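Hypothetical protein SpyM3_0169 (PDB 1PG6) is of unknown function but belongs to the AIM24 mitochondrial-biogenesis family of the cupin clan and carries bound calcium ions. Local coordinates at residues L93-N98 / A119-D124; P97-Q102 / L159-G164; S165-T170 / I220-L225. One frame throughout, in Å; residues are numbered along the deposited sequence.

Overall arrangement
The three contacts lead from a four-stranded antiparallel sheet, through a calcium site, to the edge of a second six-stranded sheet. Contacts 1 and 2 start from the same stretch; contact 3 comes later in the chain. Contact 1 packs strand 91-95 and the turn after it on strand 120-124. Contact 2 shares P97 and N98 and ties that turn to the end of strand 156-161, the neighbour of 120-124. Their centres lie about 9 Å apart. Contact 3 pairs strands 166-171 and 219-223, its centre about 11 Å from that of contact 2 and 18 Å from that of contact 1. Strand 166-171 follows 156-161 after a short loop, so the calcium site of T99, N161 and S162 lies where the chain passes between the six-stranded sheets.

Contact 1. Residues L93-N98 / A119-D124; sequences LALAPN and AFLALD
L95 and P97 reach across to L121 and A122 by apolar contact, with no hydrogen bond between the two segments. L95 can be followed outward. Its CB lies 4.4 Å from CD1 of L121. Its CG is anti to the carbonyl carbon (chi1 -54°). At the tip, CD1 of L95 meets CB of A122 at 3.9 Å and also comes within 4.2 Å of the carbonyl O of L121. The L95 side chain also touches V26 and I28 of its own sheet and L38 of strand 35-39.

L121 answers with both methyls. CD1 goes toward the start of the turn and lies 4.3 Å from O of A96. CD2 meets CG of P97 at 4.0 Å, the two side chains crossing at a slant. The L121 side chain thus spans the end of strand 91-95 and the proline after it.

L121 and A122 are adjacent, yet the CB atoms of both point to the segment 93-98. The backbone explains this: both residues face L159 of strand 156-161. That is a classic beta bulge, here in a strand of the six-stranded sheet where the four-stranded sheet packs on it.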
ATOM      1  N   LEU A  93     -11.251   8.418  13.617  1.00 19.28           N
ATOM      2  CA  LEU A  93     -10.542   9.124  12.564  1.00 17.00           C
ATOM      3  C   LEU A  93     -11.052   8.590  11.240  1.00 16.18           C
ATOM      4  O   LEU A  93     -11.619   7.500  11.176  1.00 17.32           O
ATOM      5  CB  LEU A  93      -9.025   8.938  12.674  1.00 19.20           C
ATOM      6  CG  LEU A  93      -8.371   7.597  12.354  1.00 19.93           C
ATOM      7  CD1 LEU A  93      -6.908   7.830  11.990  1.00 20.40           C
ATOM      8  CD2 LEU A  93      -8.487   6.650  13.537  1.00 21.92           C
ATOM      9  N   ALA A  94     -10.872   9.372  10.186  1.00 14.51           N
ATOM     10  CA  ALA A  94     -11.322   8.969   8.864  1.00 12.15           C
ATOM     11  C   ALA A  94     -10.165   9.164   7.902  1.00 11.82           C
ATOM     12  O   ALA A  94      -9.455  10.165   7.980  1.00 12.21           O
ATOM     13  CB  ALA A  94     -12.522   9.818   8.434  1.00 13.05           C
ATOM     14  N   LEU A  95      -9.980   8.199   7.010  1.00  9.67           N
ATOM     15  CA  LEU A  95      -8.904   8.247   6.028  1.00 10.02           C
ATOM     16  C   LEU A  95      -9.456   8.236   4.618  1.00 11.03           C
ATOM     17  O   LEU A  95     -10.543   7.713   4.367  1.00 11.73           O
ATOM     18  CB  LEU A  95      -7.993   7.026   6.164  1.00  9.77           C
ATOM     19  CG  LEU A  95      -7.387   6.706   7.526  1.00 11.32           C
ATOM     20  CD1 LEU A  95      -6.510   5.453   7.406  1.00  8.97           C
ATOM     21  CD2 LEU A  95      -6.588   7.900   8.009  1.00 10.78           C
ATOM     22  N   ALA A  96      -8.685   8.804   3.699  1.00 10.46           N
ATOM     23  CA  ALA A  96      -9.058   8.836   2.296  1.00 10.02           C
ATOM     24  C   ALA A  96      -7.847   8.415   1.471  1.00 11.00           C
ATOM     25  O   ALA A  96      -6.736   8.890   1.709  1.00 10.88           O
ATOM     26  CB  ALA A  96      -9.486  10.247   1.899  1.00 11.85           C
ATOM     27  N   PRO A  97      -8.039   7.495   0.517  1.00  9.56           N
ATOM     28  CA  PRO A  97      -6.945   7.031  -0.347  1.00 12.56           C
ATOM     29  C   PRO A  97      -6.487   8.211  -1.202  1.00 13.08           C
ATOM     30  O   PRO A  97      -7.291   9.094  -1.513  1.00 11.79           O
ATOM     31  CB  PRO A  97      -7.609   5.950  -1.198  1.00 13.47           C
ATOM     32  CG  PRO A  97      -8.746   5.466  -0.340  1.00 15.91           C
ATOM     33  CD  PRO A  97      -9.276   6.741   0.254  1.00 11.79           C
ATOM     34  N   ASN A  98      -5.216   8.226  -1.605  1.00 14.48           N
ATOM     35  CA  ASN A  98      -4.717   9.333  -2.416  1.00 15.98           C
ATOM     36  C   ASN A  98      -5.044   9.220  -3.901  1.00 14.90           C
ATOM     37  O   ASN A  98      -4.766  10.144  -4.663  1.00 13.60           O
ATOM     38  CB  ASN A  98      -3.203   9.512  -2.228  1.00 20.51           C
ATOM     39  CG  ASN A  98      -2.412   8.276  -2.598  1.00 22.41           C
ATOM     40  OD1 ASN A  98      -2.619   7.680  -3.651  1.00 29.29           O
ATOM     41  ND2 ASN A  98      -1.483   7.893  -1.731  1.00 29.04           N
ATOM     42  N   ALA A 119      -0.145   1.305  -2.868  1.00 12.01           N
ATOM     43  CA  ALA A 119      -1.307   0.471  -2.558  1.00 12.18           C
ATOM     44  C   ALA A 119      -1.659   0.437  -1.072  1.00 11.92           C
ATOM     45  O   ALA A 119      -2.760   0.026  -0.697  1.00 12.55           O
ATOM     46  CB  ALA A 119      -1.091  -0.956  -3.069  1.00 12.37           C
ATOM     47  N   PHE A 120      -0.726   0.850  -0.224  1.00 11.35           N
ATOM     48  CA  PHE A 120      -0.963   0.843   1.213  1.00 11.43           C
ATOM     49  C   PHE A 120      -1.828   1.998   1.686  1.00 10.10           C
ATOM     50  O   PHE A 120      -1.621   3.150   1.295  1.00 13.21           O
ATOM     51  CB  PHE A 120       0.361   0.900   1.980  1.00 12.12           C
ATOM     52  CG  PHE A 120       0.192   0.994   3.471  1.00 13.21           C
ATOM     53  CD1 PHE A 120      -0.251  -0.103   4.202  1.00 16.31           C
ATOM     54  CD2 PHE A 120       0.460   2.183   4.144  1.00 16.50           C
ATOM     55  CE1 PHE A 120      -0.426  -0.020   5.578  1.00 15.31           C
ATOM     56  CE2 PHE A 120       0.289   2.275   5.521  1.00 17.19           C
ATOM     57  CZ  PHE A 120      -0.156   1.171   6.240  1.00 16.89           C
ATOM     58  N   LEU A 121      -2.804   1.685   2.534  1.00 10.96           N
ATOM     59  CA  LEU A 121      -3.665   2.718   3.106  1.00 10.14           C
ATOM     60  C   LEU A 121      -3.592   2.712   4.628  1.00 10.77           C
ATOM     61  O   LEU A 121      -3.393   3.758   5.245  1.00 12.73           O
ATOM     62  CB  LEU A 121      -5.126   2.541   2.662  1.00 10.10           C
ATOM     63  CG  LEU A 121      -6.094   3.515   3.342  1.00 11.35           C
ATOM     64  CD1 LEU A 121      -5.631   4.946   3.123  1.00 12.30           C
ATOM     65  CD2 LEU A 121      -7.508   3.326   2.789  1.00 11.20           C
ATOM     66  N   ALA A 122      -3.750   1.537   5.233  1.00 10.92           N
ATOM     67  CA  ALA A 122      -3.710   1.442   6.689  1.00 11.64           C
ATOM     68  C   ALA A 122      -3.373   0.046   7.189  1.00 11.82           C
ATOM     69  O   ALA A 122      -3.543  -0.954   6.487  1.00 11.03           O
ATOM     70  CB  ALA A 122      -5.041   1.895   7.281  1.00 13.14           C
ATOM     71  N   LEU A 123      -2.907  -0.015   8.431  1.00 12.61           N
ATOM     72  CA  LEU A 123      -2.530  -1.281   9.033  1.00 13.83           C
ATOM     73  C   LEU A 123      -2.667  -1.210  10.543  1.00 15.48           C
ATOM     74  O   LEU A 123      -2.249  -0.236  11.165  1.00 16.02           O
ATOM     75  CB  LEU A 123      -1.081  -1.611   8.667  1.00 14.20           C
ATOM     76  CG  LEU A 123      -0.497  -2.914   9.225  1.00 14.46           C
ATOM     77  CD1 LEU A 123      -1.184  -4.111   8.581  1.00 13.90           C
ATOM     78  CD2 LEU A 123       1.001  -2.954   8.940  1.00 16.16           C
ATOM     79  N   ASP A 124      -3.261  -2.243  11.127  1.00 16.21           N
ATOM     80  CA  ASP A 124      -3.430  -2.310  12.572  1.00 19.91           C
ATOM     81  C   ASP A 124      -2.084  -2.121  13.262  1.00 20.91           C
ATOM     82  O   ASP A 124      -1.068  -2.643  12.805  1.00 20.65           O
ATOM     83  CB  ASP A 124      -4.021  -3.663  12.968  1.00 21.47           C
ATOM     84  CG  ASP A 124      -5.476  -3.567  13.357  1.00 25.06           C
ATOM     85  OD1 ASP A 124      -6.308  -4.276  12.751  1.00 25.20           O
ATOM     86  OD2 ASP A 124      -5.787  -2.780  14.276  1.00 27.06           O
TER

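Contact 2. Residues P97-Q102 / L159-G164. With CA (calcium ion), chain B.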
ATOM      1  N   PRO A  97      -8.039   7.495   0.517  1.00  9.56           N
ATOM      2  CA  PRO A  97      -6.945   7.031  -0.347  1.00 12.56           C
ATOM      3  C   PRO A  97      -6.487   8.211  -1.202  1.00 13.08           C
ATOM      4  O   PRO A  97      -7.291   9.094  -1.513  1.00 11.79           O
ATOM      5  CB  PRO A  97      -7.609   5.950  -1.198  1.00 13.47           C
ATOM      6  CG  PRO A  97      -8.746   5.466  -0.340  1.00 15.91           C
ATOM      7  CD  PRO A  97      -9.276   6.741   0.254  1.00 11.79           C
ATOM      8  N   ASN A  98      -5.216   8.226  -1.605  1.00 14.48           N
ATOM      9  CA  ASN A  98      -4.717   9.333  -2.416  1.00 15.98           C
ATOM     10  C   ASN A  98      -5.044   9.220  -3.901  1.00 14.90           C
ATOM     11  O   ASN A  98      -4.766  10.144  -4.663  1.00 13.60           O
ATOM     12  CB  ASN A  98      -3.203   9.512  -2.228  1.00 20.51           C
ATOM     13  CG  ASN A  98      -2.412   8.276  -2.598  1.00 22.41           C
ATOM     14  OD1 ASN A  98      -2.619   7.680  -3.651  1.00 29.29           O
ATOM     15  ND2 ASN A  98      -1.483   7.893  -1.731  1.00 29.04           N
ATOM     16  N   THR A  99      -5.629   8.099  -4.318  1.00 12.91           N
ATOM     17  CA  THR A  99      -5.998   7.930  -5.724  1.00 12.06           C
ATOM     18  C   THR A  99      -7.452   7.475  -5.856  1.00 11.97           C
ATOM     19  O   THR A  99      -7.984   6.795  -4.977  1.00 11.53           O
ATOM     20  CB  THR A  99      -5.083   6.899  -6.455  1.00 13.15           C
ATOM     21  OG1 THR A  99      -5.174   5.623  -5.820  1.00 12.50           O
ATOM     22  CG2 THR A  99      -3.638   7.344  -6.425  1.00 12.82           C
ATOM     23  N   PRO A 100      -8.124   7.869  -6.948  1.00 11.05           N
ATOM     24  CA  PRO A 100      -9.523   7.484  -7.170  1.00 12.05           C
ATOM     25  C   PRO A 100      -9.626   5.976  -7.346  1.00 10.23           C
ATOM     26  O   PRO A 100      -9.007   5.414  -8.247  1.00 10.31           O
ATOM     27  CB  PRO A 100      -9.889   8.211  -8.460  1.00 11.76           C
ATOM     28  CG  PRO A 100      -8.923   9.371  -8.505  1.00 14.44           C
ATOM     29  CD  PRO A 100      -7.650   8.779  -8.004  1.00 13.08           C
ATOM     30  N   GLY A 101     -10.400   5.310  -6.496  1.00  9.54           N
ATOM     31  CA  GLY A 101     -10.523   3.872  -6.638  1.00  9.95           C
ATOM     32  C   GLY A 101     -11.322   3.217  -5.537  1.00 10.20           C
ATOM     33  O   GLY A 101     -12.316   3.766  -5.073  1.00 10.21           O
ATOM     34  N   GLN A 102     -10.870   2.042  -5.113  1.00  7.66           N
ATOM     35  CA  GLN A 102     -11.548   1.277  -4.079  1.00  9.04           C
ATOM     36  C   GLN A 102     -10.599   0.934  -2.939  1.00  8.77           C
ATOM     37  O   GLN A 102      -9.393   1.175  -3.018  1.00  9.06           O
ATOM     38  CB  GLN A 102     -12.118  -0.023  -4.668  1.00 11.97           C
ATOM     39  CG  GLN A 102     -13.253   0.185  -5.690  1.00 14.17           C
ATOM     40  CD  GLN A 102     -13.789  -1.124  -6.272  1.00 16.33           C
ATOM     41  OE1 GLN A 102     -14.992  -1.272  -6.515  1.00 20.61           O
ATOM     42  NE2 GLN A 102     -12.896  -2.070  -6.510  1.00 16.95           N
ATOM     43  N   LEU A 159      -5.456  -2.491   5.135  1.00 11.19           N
ATOM     44  CA  LEU A 159      -6.351  -1.833   4.188  1.00 10.85           C
ATOM     45  C   LEU A 159      -5.491  -1.437   2.991  1.00 11.24           C
ATOM     46  O   LEU A 159      -4.521  -0.694   3.139  1.00 11.68           O
ATOM     47  CB  LEU A 159      -6.995  -0.578   4.798  1.00 10.25           C
ATOM     48  CG  LEU A 159      -7.928  -0.758   5.999  1.00 10.49           C
ATOM     49  CD1 LEU A 159      -8.554   0.585   6.381  1.00 11.36           C
ATOM     50  CD2 LEU A 159      -9.021  -1.761   5.660  1.00 10.20           C
ATOM     51  N   ALA A 160      -5.832  -1.956   1.812  1.00 10.35           N
ATOM     52  CA  ALA A 160      -5.108  -1.640   0.588  1.00 10.61           C
ATOM     53  C   ALA A 160      -6.045  -0.809  -0.283  1.00 10.65           C
ATOM     54  O   ALA A 160      -7.264  -0.931  -0.174  1.00 10.95           O
ATOM     55  CB  ALA A 160      -4.705  -2.920  -0.139  1.00 10.41           C
ATOM     56  N   ASN A 161      -5.482   0.040  -1.135  1.00 10.55           N
ATOM     57  CA  ASN A 161      -6.301   0.898  -1.995  1.00 10.68           C
ATOM     58  C   ASN A 161      -5.849   0.778  -3.447  1.00  9.98           C
ATOM     59  O   ASN A 161      -4.679   0.544  -3.719  1.00 10.25           O
ATOM     60  CB  ASN A 161      -6.161   2.349  -1.539  1.00 14.68           C
ATOM     61  CG  ASN A 161      -4.860   2.965  -2.000  1.00 16.46           C
ATOM     62  OD1 ASN A 161      -4.784   3.508  -3.100  1.00 23.81           O
ATOM     63  ND2 ASN A 161      -3.826   2.854  -1.186  1.00 18.95           N
ATOM     64  N   SER A 162      -6.779   0.968  -4.379  1.00 10.01           N
ATOM     65  CA  SER A 162      -6.454   0.874  -5.799  1.00  9.49           C
ATOM     66  C   SER A 162      -6.703   2.157  -6.559  1.00  8.82           C
ATOM     67  O   SER A 162      -7.436   3.028  -6.107  1.00  9.93           O
ATOM     68  CB  SER A 162      -7.323  -0.191  -6.464  1.00 11.26           C
ATOM     69  OG  SER A 162      -8.686   0.223  -6.413  1.00 10.11           O
ATOM     70  N   PHE A 163      -6.076   2.262  -7.723  1.00  6.64           N
ATOM     71  CA  PHE A 163      -6.337   3.365  -8.635  1.00  7.24           C
ATOM     72  C   PHE A 163      -7.199   2.593  -9.646  1.00  6.64           C
ATOM     73  O   PHE A 163      -6.716   1.689 -10.335  1.00  7.65           O
ATOM     74  CB  PHE A 163      -5.063   3.858  -9.314  1.00  8.30           C
ATOM     75  CG  PHE A 163      -5.311   4.896 -10.379  1.00  8.63           C
ATOM     76  CD1 PHE A 163      -6.251   5.912 -10.185  1.00  8.46           C
ATOM     77  CD2 PHE A 163      -4.593   4.874 -11.568  1.00  8.67           C
ATOM     78  CE1 PHE A 163      -6.467   6.887 -11.167  1.00  8.83           C
ATOM     79  CE2 PHE A 163      -4.799   5.847 -12.560  1.00 10.16           C
ATOM     80  CZ  PHE A 163      -5.736   6.854 -12.359  1.00  9.37           C
ATOM     81  N   GLY A 164      -8.479   2.930  -9.720  1.00  7.36           N
ATOM     82  CA  GLY A 164      -9.368   2.210 -10.607  1.00  6.95           C
ATOM     83  C   GLY A 164     -10.101   1.162  -9.784  1.00  7.97           C
ATOM     84  O   GLY A 164     -10.101   1.224  -8.551  1.00  9.20           O
TER
HETATM   85 CA    CA B 237      -6.942   4.590  -4.254  1.00 31.32          CA
HETATM   86  O   HOH W   1      -3.059   3.971  -5.830  1.00 23.36           O
HETATM   87  O   HOH W   2      -9.215   4.094  -3.350  1.00 15.73           O
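T99, N161 and S162 come together on a calcium ion. T99 binds it twice, through its carbonyl O at 2.5 Å and its OG1 at 2.6 Å. With OG1 between the backbone N and the carbonyl carbon (chi1 60°), the hydroxyl is turned to the side of T99's own carbonyl O, and the residue chelates the calcium ion. From the other segment come OD1 of N161 at 2.7 Å and the carbonyl O of S162 at 2.5 Å. Water 2 is a fifth ligand. It also donates a hydrogen bond to O of Q102.

The next shell positions these ligands. ND2 of N161 is hydrogen-bonded to O of G118, which fixes the turn of the amide and hence its OD1. The backbone N of S162 bonds to O of Q102 at 3.0 Å. OG of S162 accepts from N of Q102 at 3.1 Å and donates to O of G164 from above that carbonyl's plane, 41° out of it. N of G164 bonds in plane to O of P100 at 2.9 Å. The F163 ring lies alongside P100, with CD1 of F163 3.9 Å from CD of P100.

L159 to N161 end strand 156-161, between strands 120-124 and 103-108. The loop 97-102 leads into 103-108, and Q223 of strand 219-223 touches S162 and F163.

Contact 3. Residues S165-T170 / I220-L225; sequences SIKKIT and IYIQSL
K167 with I222 and I169 with I220 are the hydrogen-bonded pairs of an antiparallel beta ladder. It lies at the margin of a six-stranded sheet, where strand 166-171 is outermost and 219-223 is its neighbour. The axes of strands 166-170 and 220-223 run antiparallel at 153°. Each of these pairs has two backbone bonds. N of K167 bonds to O of I222 at 2.9 Å, and N of I222 returns one to O of K167. N of I169 and O of I220 are 2.8 Å apart, and the reverse bond is as short. K168 with Y221 lies between them, and I166 with Q223 beyond K167 and I222; both are non-hydrogen-bonded pairs.

One face carries I166, K168, Y221 and Q223. The extended K168 chain runs beside the Y221 ring, pointing the same way. Its CG is 3.7 Å from CE1 of Y221, and its CE is 3.6 Å from OH of Y221. CG2 of I166 meets the edge of the same ring, near its plane, at CD1. The ring also touches L106 of strand 103-108.

The other face carries K167, I169, I220 and I222. CG1 of I222 stands between the backbone N and the carbonyl carbon (chi1 62°) and lies 3.7 Å from CB of K167. Farther out, CD1 of I222 meets CD1 of I169 at 3.9 Å. M176 and I178 of strand 174-179 lie against this face.

Past the last pair, S224 closes the ladder. Its N bonds to O of S165, and its OG accepts from N of S165 at 2.9 Å.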
ATOM      1  N   SER A 165     -10.730   0.204 -10.461  1.00  8.56           N
ATOM      2  CA  SER A 165     -11.488  -0.855  -9.793  1.00  8.26           C
ATOM      3  C   SER A 165     -10.628  -2.084  -9.519  1.00  9.97           C
ATOM      4  O   SER A 165      -9.674  -2.348 -10.249  1.00  9.94           O
ATOM      5  CB  SER A 165     -12.699  -1.252 -10.641  1.00  9.89           C
ATOM      6  OG  SER A 165     -13.567  -0.135 -10.854  1.00  8.85           O
ATOM      7  N   ILE A 166     -10.985  -2.829  -8.473  1.00  9.65           N
ATOM      8  CA  ILE A 166     -10.245  -4.024  -8.060  1.00 11.97           C
ATOM      9  C   ILE A 166     -10.837  -5.347  -8.512  1.00 13.17           C
ATOM     10  O   ILE A 166     -12.050  -5.554  -8.451  1.00 13.48           O
ATOM     11  CB  ILE A 166     -10.117  -4.092  -6.513  1.00 12.36           C
ATOM     12  CG1 ILE A 166      -9.294  -2.909  -6.012  1.00 11.94           C
ATOM     13  CG2 ILE A 166      -9.469  -5.423  -6.084  1.00 15.20           C
ATOM     14  CD1 ILE A 166      -9.281  -2.782  -4.483  1.00 14.28           C
ATOM     15  N   LYS A 167      -9.962  -6.246  -8.957  1.00 14.55           N
ATOM     16  CA  LYS A 167     -10.363  -7.579  -9.382  1.00 15.11           C
ATOM     17  C   LYS A 167      -9.505  -8.561  -8.597  1.00 14.78           C
ATOM     18  O   LYS A 167      -8.294  -8.383  -8.479  1.00 12.91           O
ATOM     19  CB  LYS A 167     -10.127  -7.772 -10.882  1.00 17.78           C
ATOM     20  CG  LYS A 167     -10.508  -9.156 -11.386  1.00 23.44           C
ATOM     21  CD  LYS A 167     -10.313  -9.272 -12.886  1.00 27.64           C
ATOM     22  CE  LYS A 167     -10.716 -10.648 -13.388  1.00 30.93           C
ATOM     23  NZ  LYS A 167      -9.871 -11.720 -12.790  1.00 34.69           N
ATOM     24  N   LYS A 168     -10.140  -9.588  -8.045  1.00 14.95           N
ATOM     25  CA  LYS A 168      -9.429 -10.599  -7.275  1.00 16.62           C
ATOM     26  C   LYS A 168      -9.194 -11.823  -8.150  1.00 17.50           C
ATOM     27  O   LYS A 168     -10.132 -12.372  -8.730  1.00 18.97           O
ATOM     28  CB  LYS A 168     -10.250 -10.988  -6.044  1.00 17.16           C
ATOM     29  CG  LYS A 168      -9.633 -12.082  -5.187  1.00 20.06           C
ATOM     30  CD  LYS A 168     -10.592 -12.494  -4.077  1.00 22.35           C
ATOM     31  CE  LYS A 168     -10.019 -13.611  -3.223  1.00 26.89           C
ATOM     32  NZ  LYS A 168     -10.979 -14.048  -2.169  1.00 29.44           N
ATOM     33  N   ILE A 169      -7.938 -12.241  -8.243  1.00 17.60           N
ATOM     34  CA  ILE A 169      -7.565 -13.401  -9.045  1.00 19.26           C
ATOM     35  C   ILE A 169      -6.959 -14.451  -8.125  1.00 19.51           C
ATOM     36  O   ILE A 169      -6.152 -14.131  -7.257  1.00 17.02           O
ATOM     37  CB  ILE A 169      -6.521 -13.026 -10.126  1.00 20.19           C
ATOM     38  CG1 ILE A 169      -7.094 -11.944 -11.046  1.00 22.25           C
ATOM     39  CG2 ILE A 169      -6.135 -14.260 -10.937  1.00 21.89           C
ATOM     40  CD1 ILE A 169      -6.130 -11.472 -12.110  1.00 25.41           C
ATOM     41  N   THR A 170      -7.350 -15.703  -8.320  1.00 20.65           N
ATOM     42  CA  THR A 170      -6.835 -16.785  -7.496  1.00 21.13           C
ATOM     43  C   THR A 170      -5.984 -17.740  -8.318  1.00 21.46           C
ATOM     44  O   THR A 170      -6.434 -18.260  -9.338  1.00 20.16           O
ATOM     45  CB  THR A 170      -7.987 -17.583  -6.843  1.00 23.00           C
ATOM     46  OG1 THR A 170      -8.735 -16.721  -5.977  1.00 24.28           O
ATOM     47  CG2 THR A 170      -7.438 -18.749  -6.033  1.00 23.98           C
ATOM     48  N   ILE A 220      -4.218 -12.601  -5.981  1.00 14.14           N
ATOM     49  CA  ILE A 220      -3.568 -11.454  -6.596  1.00 14.04           C
ATOM     50  C   ILE A 220      -4.666 -10.416  -6.789  1.00 12.94           C
ATOM     51  O   ILE A 220      -5.686 -10.708  -7.406  1.00 14.46           O
ATOM     52  CB  ILE A 220      -2.990 -11.805  -7.982  1.00 15.75           C
ATOM     53  CG1 ILE A 220      -1.906 -12.876  -7.841  1.00 15.30           C
ATOM     54  CG2 ILE A 220      -2.422 -10.558  -8.639  1.00 15.19           C
ATOM     55  CD1 ILE A 220      -1.526 -13.518  -9.155  1.00 19.45           C
ATOM     56  N   TYR A 221      -4.474  -9.220  -6.242  1.00 11.05           N
ATOM     57  CA  TYR A 221      -5.461  -8.159  -6.404  1.00 10.23           C
ATOM     58  C   TYR A 221      -4.925  -7.182  -7.423  1.00  9.04           C
ATOM     59  O   TYR A 221      -3.851  -6.611  -7.243  1.00 10.64           O
ATOM     60  CB  TYR A 221      -5.717  -7.445  -5.074  1.00 10.21           C
ATOM     61  CG  TYR A 221      -6.413  -8.323  -4.074  1.00 12.13           C
ATOM     62  CD1 TYR A 221      -7.808  -8.380  -4.014  1.00 10.54           C
ATOM     63  CD2 TYR A 221      -5.682  -9.159  -3.232  1.00 13.58           C
ATOM     64  CE1 TYR A 221      -8.456  -9.252  -3.140  1.00 15.58           C
ATOM     65  CE2 TYR A 221      -6.324 -10.035  -2.357  1.00 14.04           C
ATOM     66  CZ  TYR A 221      -7.699 -10.078  -2.317  1.00 14.52           C
ATOM     67  OH  TYR A 221      -8.318 -10.967  -1.462  1.00 19.40           O
ATOM     68  N   ILE A 222      -5.651  -7.014  -8.516  1.00  9.80           N
ATOM     69  CA  ILE A 222      -5.209  -6.077  -9.533  1.00  9.19           C
ATOM     70  C   ILE A 222      -6.176  -4.910  -9.600  1.00  9.32           C
ATOM     71  O   ILE A 222      -7.306  -4.999  -9.116  1.00  9.92           O
ATOM     72  CB  ILE A 222      -5.119  -6.734 -10.923  1.00 10.89           C
ATOM     73  CG1 ILE A 222      -6.494  -7.227 -11.363  1.00 12.15           C
ATOM     74  CG2 ILE A 222      -4.127  -7.889 -10.886  1.00 11.77           C
ATOM     75  CD1 ILE A 222      -6.550  -7.651 -12.816  1.00 15.35           C
ATOM     76  N   GLN A 223      -5.718  -3.811 -10.184  1.00  7.78           N
ATOM     77  CA  GLN A 223      -6.542  -2.616 -10.323  1.00  7.87           C
ATOM     78  C   GLN A 223      -6.693  -2.350 -11.819  1.00  7.54           C
ATOM     79  O   GLN A 223      -5.827  -2.710 -12.603  1.00  9.91           O
ATOM     80  CB  GLN A 223      -5.892  -1.426  -9.607  1.00  6.50           C
ATOM     81  CG  GLN A 223      -4.539  -0.999 -10.165  1.00  9.31           C
ATOM     82  CD  GLN A 223      -3.875   0.102  -9.351  1.00 11.64           C
ATOM     83  OE1 GLN A 223      -3.000   0.820  -9.850  1.00 13.35           O
ATOM     84  NE2 GLN A 223      -4.267   0.229  -8.093  1.00  6.56           N
ATOM     85  N   SER A 224      -7.794  -1.715 -12.208  1.00  7.25           N
ATOM     86  CA  SER A 224      -8.067  -1.479 -13.622  1.00  7.77           C
ATOM     87  C   SER A 224      -7.474  -0.226 -14.266  1.00  7.99           C
ATOM     88  O   SER A 224      -7.773   0.072 -15.420  1.00  8.06           O
ATOM     89  CB  SER A 224      -9.576  -1.512 -13.869  1.00  7.78           C
ATOM     90  OG  SER A 224     -10.207  -0.425 -13.232  1.00  9.50           O
ATOM     91  N   LEU A 225      -6.652   0.518 -13.530  1.00  7.96           N
ATOM     92  CA  LEU A 225      -6.014   1.709 -14.081  1.00  7.84           C
ATOM     93  C   LEU A 225      -4.521   1.723 -13.760  1.00  8.56           C
ATOM     94  O   LEU A 225      -4.071   1.135 -12.772  1.00  8.74           O
ATOM     95  CB  LEU A 225      -6.673   2.991 -13.557  1.00  7.98           C
ATOM     96  CG  LEU A 225      -8.099   3.227 -14.070  1.00  7.01           C
ATOM     97  CD1 LEU A 225      -8.698   4.437 -13.374  1.00  7.58           C
ATOM     98  CD2 LEU A 225      -8.077   3.440 -15.577  1.00  6.72           C
TER